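Local coordinates for protein putative NADP oxidoreductase BF3122 (Bacteroides fragilis, PDB 3D1L) that is a putative NADP oxidoreductase, probably binding the dinucleotide on a Rossmann-type domain, with a substrate and reaction that remain unestablished, at residues A28-F34 with I155-L159; I36-Y40 with D61-N66; E94-H100 with V114-F120. All coordinates share one frame. Where two conformers were deposited one is given. Numbering follows the deposited sequence.

Contact 1 of 3, residues A28-F34 with I155-L159; sequences ALYRKGF and IASTL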
loop_
_atom_site.group_PDB
_atom_site.type_symbol
_atom_site.label_atom_id
_atom_site.label_comp_id
_atom_site.label_asym_id
_atom_site.label_seq_id
_atom_site.Cartn_x
_atom_site.Cartn_y
_atom_site.Cartn_z
ATOM N N ALA B 28 23.505 -0.585 -5.395
ATOM C CA ALA B 28 23.754 -1.908 -4.862
ATOM C C ALA B 28 25.092 -2.472 -5.372
ATOM O O ALA B 28 25.855 -3.043 -4.591
ATOM C CB ALA B 28 22.601 -2.833 -5.188
ATOM N N LEU B 29 25.385 -2.283 -6.663
ATOM C CA LEU B 29 26.696 -2.679 -7.223
ATOM C C LEU B 29 27.860 -1.933 -6.581
ATOM O O LEU B 29 28.825 -2.555 -6.171
ATOM C CB LEU B 29 26.719 -2.480 -8.730
ATOM C CG LEU B 29 25.786 -3.402 -9.532
ATOM C CD1 LEU B 29 25.495 -2.794 -10.923
ATOM C CD2 LEU B 29 26.415 -4.782 -9.627
ATOM N N TYR B 30 27.755 -0.601 -6.519
ATOM C CA TYR B 30 28.714 0.297 -5.839
ATOM C C TYR B 30 28.983 -0.062 -4.362
ATOM O O TYR B 30 30.135 -0.060 -3.901
ATOM C CB TYR B 30 28.197 1.742 -5.975
ATOM C CG TYR B 30 28.895 2.780 -5.160
ATOM C CD1 TYR B 30 30.155 3.253 -5.531
ATOM C CD2 TYR B 30 28.289 3.322 -4.027
ATOM C CE1 TYR B 30 30.792 4.216 -4.799
ATOM C CE2 TYR B 30 28.918 4.291 -3.283
ATOM C CZ TYR B 30 30.170 4.739 -3.668
ATOM O OH TYR B 30 30.817 5.705 -2.933
ATOM N N ARG B 31 27.920 -0.366 -3.620
ATOM C CA ARG B 31 28.048 -0.772 -2.219
ATOM C C ARG B 31 28.741 -2.120 -2.058
ATOM O O ARG B 31 29.412 -2.364 -1.044
ATOM C CB ARG B 31 26.685 -0.787 -1.526
ATOM C CG ARG B 31 26.172 0.606 -1.225
ATOM C CD ARG B 31 24.687 0.620 -0.931
ATOM N NE ARG B 31 24.261 1.994 -0.649
ATOM C CZ ARG B 31 23.032 2.472 -0.844
ATOM N NH1 ARG B 31 22.069 1.699 -1.345
ATOM N NH2 ARG B 31 22.770 3.742 -0.546
ATOM N N LYS B 32 28.578 -2.992 -3.047
ATOM C CA LYS B 32 29.242 -4.294 -3.027
ATOM C C LYS B 32 30.670 -4.236 -3.544
ATOM O O LYS B 32 31.395 -5.248 -3.533
ATOM C CB LYS B 32 28.429 -5.344 -3.780
ATOM C CG LYS B 32 27.242 -5.846 -2.982
ATOM C CD LYS B 32 27.650 -6.529 -1.655
ATOM C CE LYS B 32 26.434 -6.729 -0.757
ATOM N NZ LYS B 32 26.739 -7.583 0.437
ATOM N N GLY B 33 31.084 -3.050 -3.978
ATOM C CA GLY B 33 32.475 -2.820 -4.333
ATOM C C GLY B 33 32.754 -2.879 -5.814
ATOM O O GLY B 33 33.912 -2.869 -6.202
ATOM N N PHE B 34 31.703 -2.935 -6.643
ATOM C CA PHE B 34 31.874 -2.897 -8.105
ATOM C C PHE B 34 32.253 -1.503 -8.573
ATOM O O PHE B 34 31.982 -0.512 -7.893
ATOM C CB PHE B 34 30.615 -3.348 -8.856
ATOM C CG PHE B 34 30.402 -4.833 -8.851
ATOM C CD1 PHE B 34 29.735 -5.449 -7.801
ATOM C CD2 PHE B 34 30.875 -5.616 -9.909
ATOM C CE1 PHE B 34 29.556 -6.829 -7.788
ATOM C CE2 PHE B 34 30.702 -6.992 -9.911
ATOM C CZ PHE B 34 30.040 -7.604 -8.848
ATOM N N ILE B 155 27.587 -11.934 -10.816
ATOM C CA ILE B 155 27.391 -10.529 -10.446
ATOM C C ILE B 155 26.109 -10.393 -9.642
ATOM O O ILE B 155 26.139 -9.826 -8.553
ATOM C CB ILE B 155 27.330 -9.579 -11.665
ATOM C CG1 ILE B 155 28.686 -9.548 -12.380
ATOM C CG2 ILE B 155 26.922 -8.162 -11.223
ATOM C CD1 ILE B 155 28.665 -8.756 -13.692
ATOM N N ALA B 156 24.994 -10.906 -10.176
ATOM C CA ALA B 156 23.688 -10.792 -9.492
ATOM C C ALA B 156 23.661 -11.461 -8.101
ATOM O O ALA B 156 23.031 -10.935 -7.187
ATOM C CB ALA B 156 22.531 -11.289 -10.374
ATOM N N SER B 157 24.377 -12.578 -7.940
ATOM C CA SER B 157 24.472 -13.288 -6.641
ATOM C C SER B 157 25.190 -12.522 -5.525
ATOM O O SER B 157 24.983 -12.822 -4.350
ATOM C CB SER B 157 25.129 -14.661 -6.812
ATOM O OG SER B 157 24.332 -15.477 -7.662
ATOM N N THR B 158 26.039 -11.553 -5.879
ATOM C CA THR B 158 26.673 -10.711 -4.865
ATOM C C THR B 158 25.609 -9.766 -4.282
ATOM O O THR B 158 25.777 -9.228 -3.196
ATOM C CB THR B 158 27.898 -9.912 -5.397
ATOM O OG1 THR B 158 27.472 -8.922 -6.331
ATOM C CG2 THR B 158 28.901 -10.818 -6.097
ATOM N N LEU B 159 24.501 -9.598 -4.995
ATOM C CA LEU B 159 23.484 -8.619 -4.592
ATOM C C LEU B 159 22.245 -9.250 -3.966
ATOM O O LEU B 159 21.733 -8.745 -2.964
ATOM C CB LEU B 159 23.064 -7.738 -5.775
ATOM C CG LEU B 159 24.108 -7.008 -6.629
ATOM C CD1 LEU B 159 23.420 -6.278 -7.781
ATOM C CD2 LEU B 159 25.006 -6.040 -5.825
#
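Ile155, in the last turn of helix 146-157, opens the contact with its branched methyl. Ile155 CG2 lies 3.8 Å from Leu29 CD2 and 4.0 Å from Phe34 CZ, so a compact beta-branched side chain fills the space between the leucine and the phenylalanine ring. Ala156 points away from 28-34; its methyl touches Phe120. Thr158 comes next, with its OG1 donating a 2.7 Å hydrogen bond to Ile155 O. A threonine suits this place because its hydroxyl bonds back to that carbonyl, and the same OG1 then sits 3.3 Å from Phe34 CE1, at the edge of the ring. The backbone contributes as well: Thr158 O is 3.6 Å from Lys32 CE, a contact with the aliphatic part of a lysine that is exposed to solvent. Leu159 finishes the interface, with CD1 3.8 Å from Leu29 CD2, and CD2 4.1 Å from Ala28 CB and 3.6 Å from Lys32 CG. Phe34 can reach this site because helix 20-31 stops in a Schellman motif, where Phe34 N bonds to Leu29 O (2.9 Å) and Gly33 N to Tyr30 O (3.1 Å) while Gly33 takes a positive phi. No hydrogen bond crosses between the segments. Here helix 146-157 joins helix 20-31 on one face of the central sheet, a helical covering characteristic of the layered alpha/beta Rossmann-type architecture.

Contact 2 of 3, residues I36-Y40 with D61-N66; sequences IVQVY and DLAEVN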
loop_
_atom_site.group_PDB
_atom_site.type_symbol
_atom_site.label_atom_id
_atom_site.label_comp_id
_atom_site.label_asym_id
_atom_site.label_seq_id
_atom_site.Cartn_x
_atom_site.Cartn_y
_atom_site.Cartn_z
ATOM N N ILE B 36 31.677 1.298 -11.161
ATOM C CA ILE B 36 30.829 1.930 -12.156
ATOM C C ILE B 36 31.643 3.073 -12.739
ATOM O O ILE B 36 31.892 4.064 -12.054
ATOM C CB ILE B 36 29.478 2.393 -11.525
ATOM C CG1 ILE B 36 28.689 1.154 -11.075
ATOM C CG2 ILE B 36 28.659 3.159 -12.528
ATOM C CD1 ILE B 36 28.251 1.229 -9.683
ATOM N N VAL B 37 32.069 2.936 -13.993
ATOM C CA VAL B 37 33.001 3.917 -14.536
ATOM C C VAL B 37 32.300 5.191 -14.987
ATOM O O VAL B 37 32.850 6.292 -14.809
ATOM C CB VAL B 37 33.959 3.333 -15.621
ATOM C CG1 VAL B 37 34.699 2.115 -15.060
ATOM C CG2 VAL B 37 33.210 2.953 -16.863
ATOM N N GLN B 38 31.094 5.045 -15.553
ATOM C CA GLN B 38 30.290 6.195 -15.922
ATOM C C GLN B 38 28.846 5.849 -16.183
ATOM O O GLN B 38 28.470 4.690 -16.380
ATOM C CB GLN B 38 30.856 6.957 -17.129
ATOM C CG GLN B 38 30.627 6.268 -18.412
ATOM C CD GLN B 38 30.645 7.156 -19.623
ATOM O OE1 GLN B 38 30.217 6.720 -20.666
ATOM N NE2 GLN B 38 31.158 8.375 -19.516
ATOM N N VAL B 39 28.040 6.897 -16.180
ATOM C CA VAL B 39 26.610 6.804 -16.327
ATOM C C VAL B 39 26.266 7.665 -17.526
ATOM O O VAL B 39 26.745 8.793 -17.640
ATOM C CB VAL B 39 25.923 7.399 -15.048
ATOM C CG1 VAL B 39 24.399 7.590 -15.232
ATOM C CG2 VAL B 39 26.239 6.542 -13.813
ATOM N N TYR B 40 25.416 7.131 -18.407
ATOM C CA TYR B 40 24.813 7.899 -19.478
ATOM C C TYR B 40 23.327 8.122 -19.169
ATOM O O TYR B 40 22.631 7.211 -18.696
ATOM C CB TYR B 40 24.957 7.182 -20.831
ATOM C CG TYR B 40 23.968 7.712 -21.828
ATOM C CD1 TYR B 40 24.286 8.812 -22.635
ATOM C CD2 TYR B 40 22.678 7.164 -21.915
ATOM C CE1 TYR B 40 23.372 9.324 -23.524
ATOM C CE2 TYR B 40 21.739 7.686 -22.791
ATOM C CZ TYR B 40 22.098 8.767 -23.589
ATOM O OH TYR B 40 21.187 9.275 -24.473
ATOM N N ASP B 61 25.832 12.200 -23.959
ATOM C CA ASP B 61 26.134 12.010 -25.366
ATOM C C ASP B 61 26.715 10.635 -25.516
ATOM O O ASP B 61 27.782 10.357 -24.956
ATOM C CB ASP B 61 27.149 13.066 -25.826
ATOM C CG ASP B 61 27.507 12.966 -27.312
ATOM O OD1 ASP B 61 27.131 11.994 -27.989
ATOM O OD2 ASP B 61 28.188 13.880 -27.811
ATOM N N LEU B 62 26.026 9.779 -26.272
ATOM C CA LEU B 62 26.486 8.397 -26.497
ATOM C C LEU B 62 27.864 8.322 -27.152
ATOM O O LEU B 62 28.593 7.348 -26.975
ATOM C CB LEU B 62 25.479 7.619 -27.342
ATOM C CG LEU B 62 24.142 7.381 -26.636
ATOM C CD1 LEU B 62 23.059 6.923 -27.593
ATOM C CD2 LEU B 62 24.331 6.388 -25.484
ATOM N N ALA B 63 28.228 9.352 -27.904
ATOM C CA ALA B 63 29.529 9.385 -28.553
ATOM C C ALA B 63 30.653 9.517 -27.523
ATOM O O ALA B 63 31.798 9.182 -27.801
ATOM C CB ALA B 63 29.572 10.517 -29.575
ATOM N N GLU B 64 30.311 10.020 -26.337
ATOM C CA GLU B 64 31.273 10.174 -25.241
ATOM C C GLU B 64 31.318 8.957 -24.307
ATOM O O GLU B 64 32.079 8.948 -23.334
ATOM C CB GLU B 64 30.948 11.423 -24.417
ATOM C CG GLU B 64 31.547 12.727 -24.914
ATOM C CD GLU B 64 31.120 13.930 -24.067
ATOM O OE1 GLU B 64 30.487 13.735 -23.005
ATOM O OE2 GLU B 64 31.426 15.084 -24.473
ATOM N N VAL B 65 30.512 7.941 -24.603
ATOM C CA VAL B 65 30.389 6.752 -23.732
ATOM C C VAL B 65 31.684 5.938 -23.705
ATOM O O VAL B 65 32.241 5.629 -24.763
ATOM C CB VAL B 65 29.207 5.846 -24.138
ATOM C CG1 VAL B 65 29.358 4.413 -23.577
ATOM C CG2 VAL B 65 27.882 6.443 -23.631
ATOM N N ASN B 66 32.144 5.614 -22.494
ATOM C CA ASN B 66 33.378 4.870 -22.269
ATOM C C ASN B 66 33.299 3.515 -22.962
ATOM O O ASN B 66 32.429 2.708 -22.646
ATOM C CB ASN B 66 33.633 4.733 -20.770
ATOM C CG ASN B 66 34.885 3.944 -20.448
ATOM O OD1 ASN B 66 35.113 2.859 -20.988
ATOM N ND2 ASN B 66 35.704 4.483 -19.543
#
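A glutamine side chain, rather than a backbone atom, accepts the one hydrogen bond here: Asn66 N donates to Gln38 OE1 at 2.9 Å with an angle of 159°. In this Rossmann-type domain, residues 36-40 form the second strand in chain order, in the parallel part of the sheet, and 61-66 belong to the connection that leaves edge strand 57-59 and passes on to strand 71-74. The long, polar Gln38 suits its place because it can reach from the strand to the amide of Asn66 in the loop. Val37 has nearly helical backbone angles (phi -80°, psi -37°), and the neighbours Val37 and Gln38 both direct their CA-to-CB bonds toward 61-66; Val37 CG2 lies 4.0 Å from Asn66 ND2. Asn66 is itself held by OD1 bonding to Tyr68 N. Val65 places CG2 4.1 Å from Tyr40 CB, a small branched residue against the base of an aromatic one. The loop begins with an Asx turn, Asp61 OD1 accepting from Ala63 N at 2.9 Å, followed by a short 3-10 turn closed by Glu64 N to Asp61 O. This turn presents Leu62 to Tyr40 in a CH-pi contact: Leu62 CD2 stands 3.6 Å from the Tyr40 ring centroid, only 8° off the normal.

Contact 3 of 3, residues E94-H100 with V114-F120; sequences EEALMVH and VPHYGVF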
loop_
_atom_site.group_PDB
_atom_site.type_symbol
_atom_site.label_atom_id
_atom_site.label_comp_id
_atom_site.label_asym_id
_atom_site.label_seq_id
_atom_site.Cartn_x
_atom_site.Cartn_y
_atom_site.Cartn_z
ATOM N N GLU B 94 35.324 -6.830 -27.970
ATOM C CA GLU B 94 34.665 -8.047 -28.409
ATOM C C GLU B 94 33.984 -8.787 -27.241
ATOM O O GLU B 94 32.841 -9.225 -27.359
ATOM C CB GLU B 94 35.690 -8.952 -29.073
ATOM C CG GLU B 94 35.328 -9.362 -30.479
ATOM C CD GLU B 94 34.547 -10.665 -30.554
ATOM O OE1 GLU B 94 33.891 -10.878 -31.598
ATOM O OE2 GLU B 94 34.583 -11.484 -29.598
ATOM N N GLU B 95 34.671 -8.894 -26.108
ATOM C CA GLU B 95 34.113 -9.598 -24.929
ATOM C C GLU B 95 33.153 -8.784 -24.052
ATOM O O GLU B 95 32.659 -9.307 -23.060
ATOM C CB GLU B 95 35.246 -10.123 -24.044
ATOM C CG GLU B 95 35.986 -9.005 -23.340
ATOM C CD GLU B 95 37.160 -9.494 -22.519
ATOM O OE1 GLU B 95 38.301 -9.236 -22.950
ATOM O OE2 GLU B 95 36.930 -10.124 -21.450
ATOM N N ALA B 96 32.939 -7.505 -24.360
ATOM C CA ALA B 96 31.968 -6.705 -23.585
ATOM C C ALA B 96 30.585 -7.347 -23.637
ATOM O O ALA B 96 30.181 -7.896 -24.663
ATOM C CB ALA B 96 31.904 -5.281 -24.092
ATOM N N LEU B 97 29.876 -7.304 -22.521
ATOM C CA LEU B 97 28.536 -7.865 -22.462
ATOM C C LEU B 97 27.503 -6.737 -22.464
ATOM O O LEU B 97 27.578 -5.834 -21.615
ATOM C CB LEU B 97 28.463 -8.765 -21.212
ATOM C CG LEU B 97 27.327 -9.689 -20.786
ATOM C CD1 LEU B 97 26.596 -10.303 -21.959
ATOM C CD2 LEU B 97 27.830 -10.803 -19.826
HETATM N N MSE B 98 26.586 -6.733 -23.436
HETATM C CA MSE B 98 25.450 -5.769 -23.398
HETATM C C MSE B 98 24.211 -6.452 -22.890
HETATM O O MSE B 98 23.743 -7.446 -23.468
HETATM C CB MSE B 98 25.073 -5.100 -24.733
HETATM C CG MSE B 98 25.973 -5.290 -25.899
HETATM SE SE MSE B 98 27.781 -4.714 -25.616
HETATM C CE MSE B 98 27.357 -2.905 -25.099
ATOM N N VAL B 99 23.681 -5.909 -21.808
ATOM C CA VAL B 99 22.439 -6.402 -21.236
ATOM C C VAL B 99 21.413 -5.286 -21.124
ATOM O O VAL B 99 21.754 -4.106 -21.012
ATOM C CB VAL B 99 22.663 -7.101 -19.851
ATOM C CG1 VAL B 99 23.720 -8.196 -19.970
ATOM C CG2 VAL B 99 23.032 -6.094 -18.751
ATOM N N HIS B 100 20.142 -5.658 -21.189
ATOM C CA HIS B 100 19.098 -4.722 -20.815
ATOM C C HIS B 100 18.378 -5.232 -19.585
ATOM O O HIS B 100 18.595 -6.362 -19.161
ATOM C CB HIS B 100 18.165 -4.419 -21.971
ATOM C CG HIS B 100 17.328 -5.570 -22.397
ATOM N ND1 HIS B 100 16.241 -6.011 -21.663
ATOM C CD2 HIS B 100 17.392 -6.364 -23.492
ATOM C CE1 HIS B 100 15.668 -7.020 -22.298
ATOM N NE2 HIS B 100 16.347 -7.257 -23.405
ATOM N N VAL B 114 25.724 -7.601 -31.355
ATOM C CA VAL B 114 26.927 -7.831 -30.541
ATOM C C VAL B 114 27.153 -9.305 -30.261
ATOM O O VAL B 114 26.205 -10.088 -30.209
ATOM C CB VAL B 114 26.894 -7.083 -29.166
ATOM C CG1 VAL B 114 27.251 -5.606 -29.340
ATOM C CG2 VAL B 114 25.566 -7.267 -28.463
ATOM N N PRO B 115 28.418 -9.704 -30.125
ATOM C CA PRO B 115 28.671 -11.108 -29.818
ATOM C C PRO B 115 28.249 -11.590 -28.418
ATOM O O PRO B 115 27.981 -12.764 -28.273
ATOM C CB PRO B 115 30.186 -11.254 -30.015
ATOM C CG PRO B 115 30.727 -9.857 -29.929
ATOM C CD PRO B 115 29.660 -8.936 -30.375
ATOM N N HIS B 116 28.235 -10.716 -27.407
ATOM C CA HIS B 116 27.883 -11.125 -26.052
ATOM C C HIS B 116 26.795 -10.177 -25.526
ATOM O O HIS B 116 26.932 -8.932 -25.572
ATOM C CB HIS B 116 29.109 -11.176 -25.131
ATOM C CG HIS B 116 30.244 -11.980 -25.685
ATOM N ND1 HIS B 116 30.399 -13.326 -25.427
ATOM C CD2 HIS B 116 31.248 -11.643 -26.537
ATOM C CE1 HIS B 116 31.462 -13.776 -26.074
ATOM N NE2 HIS B 116 32.000 -12.772 -26.744
ATOM N N TYR B 117 25.703 -10.779 -25.052
ATOM C CA TYR B 117 24.510 -10.017 -24.715
ATOM C C TYR B 117 23.598 -10.848 -23.809
ATOM O O TYR B 117 23.795 -12.059 -23.674
ATOM C CB TYR B 117 23.780 -9.566 -25.977
ATOM C CG TYR B 117 23.297 -10.682 -26.872
ATOM C CD1 TYR B 117 22.075 -11.314 -26.630
ATOM C CD2 TYR B 117 24.043 -11.082 -27.980
ATOM C CE1 TYR B 117 21.620 -12.345 -27.448
ATOM C CE2 TYR B 117 23.596 -12.106 -28.830
ATOM C CZ TYR B 117 22.387 -12.733 -28.550
ATOM O OH TYR B 117 21.927 -13.741 -29.364
ATOM N N GLY B 118 22.612 -10.206 -23.202
ATOM C CA GLY B 118 21.762 -10.880 -22.233
ATOM C C GLY B 118 20.767 -9.949 -21.598
ATOM O O GLY B 118 20.637 -8.798 -22.002
ATOM N N VAL B 119 20.033 -10.474 -20.620
ATOM C CA VAL B 119 19.027 -9.726 -19.891
ATOM C C VAL B 119 19.391 -9.887 -18.428
ATOM O O VAL B 119 19.715 -10.977 -17.986
ATOM C CB VAL B 119 17.604 -10.274 -20.165
ATOM C CG1 VAL B 119 16.547 -9.522 -19.344
ATOM C CG2 VAL B 119 17.283 -10.186 -21.641
ATOM N N PHE B 120 19.365 -8.787 -17.699
ATOM C CA PHE B 120 19.804 -8.709 -16.313
ATOM C C PHE B 120 18.643 -8.026 -15.576
ATOM O O PHE B 120 18.668 -6.807 -15.393
ATOM C CB PHE B 120 21.043 -7.825 -16.290
ATOM C CG PHE B 120 21.887 -7.930 -15.056
ATOM C CD1 PHE B 120 22.475 -9.134 -14.679
ATOM C CD2 PHE B 120 22.180 -6.791 -14.329
ATOM C CE1 PHE B 120 23.286 -9.214 -13.560
ATOM C CE2 PHE B 120 23.013 -6.849 -13.200
ATOM C CZ PHE B 120 23.573 -8.068 -12.818
#
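Four main-chain hydrogen bonds join strands 97-100 and 117-120 in parallel. Phe120 N to His100 O is the shortest (2.9 Å, 171°), followed by Gly118 N to Met98 O (3.0 Å), Met98 N to His116 O (3.1 Å, 172°) and His100 N to Gly118 O (3.3 Å). Weaker CA-H...O contacts lie between them, as from Val99 CA to Gly118 O at 3.1 Å. Gly118, almost fully extended, is paired with Val99; a CB on Gly118 would meet Val99 CG1 at 3.7 Å, a normal packing distance. Beyond it, Val99 CG2 touches Phe120 CB at 3.6 Å. On this face Val99 and Phe120 also meet helix 146-157, through Leu152 and Ile155, where branched and aromatic hydrocarbon suits a helix-covered surface. The opposite face carries Met98, present as selenomethionine, whose CG packs 3.3 Å from Val114 CG2, and His100, whose NE2 bonds to Pro106 O and whose ring meets that of Trp110. Before the strands pair, His116 CD2 lies 3.0 Å from Glu94 O, while its ND1 is held by Asp148; Pro115 CG rests 3.7 Å from Glu94 OE1. Because every hydrogen bond across the contact is backbone to backbone, the main chain holds the pairing whatever the side chains, which can therefore differ on the two faces and are available both to helix 146-157 and to packing between the segments.

How the contacts relate
All three contacts mix buried and exposed residues, but their chemistry follows their place in one Rossmann-type sheet. Contact 3 lies within the sheet and is the largest, held by backbone bonds between neighbouring strands. Contact 1 lies in the helical layer over that sheet and depends on hydrocarbon contact; Ile155 passes it on to contact 3 by touching Phe120. Contact 2 joins a strand to a loop near the 57-59 end of the sheet and relies on one side-chain hydrogen bond and a CH-pi contact. It meets contact 1 where Ile36 packs against Leu29 and Tyr30. Contacts 2 and 3 share the sheet without touching. Along the chain, both lie inside the loop that contact 1 closes.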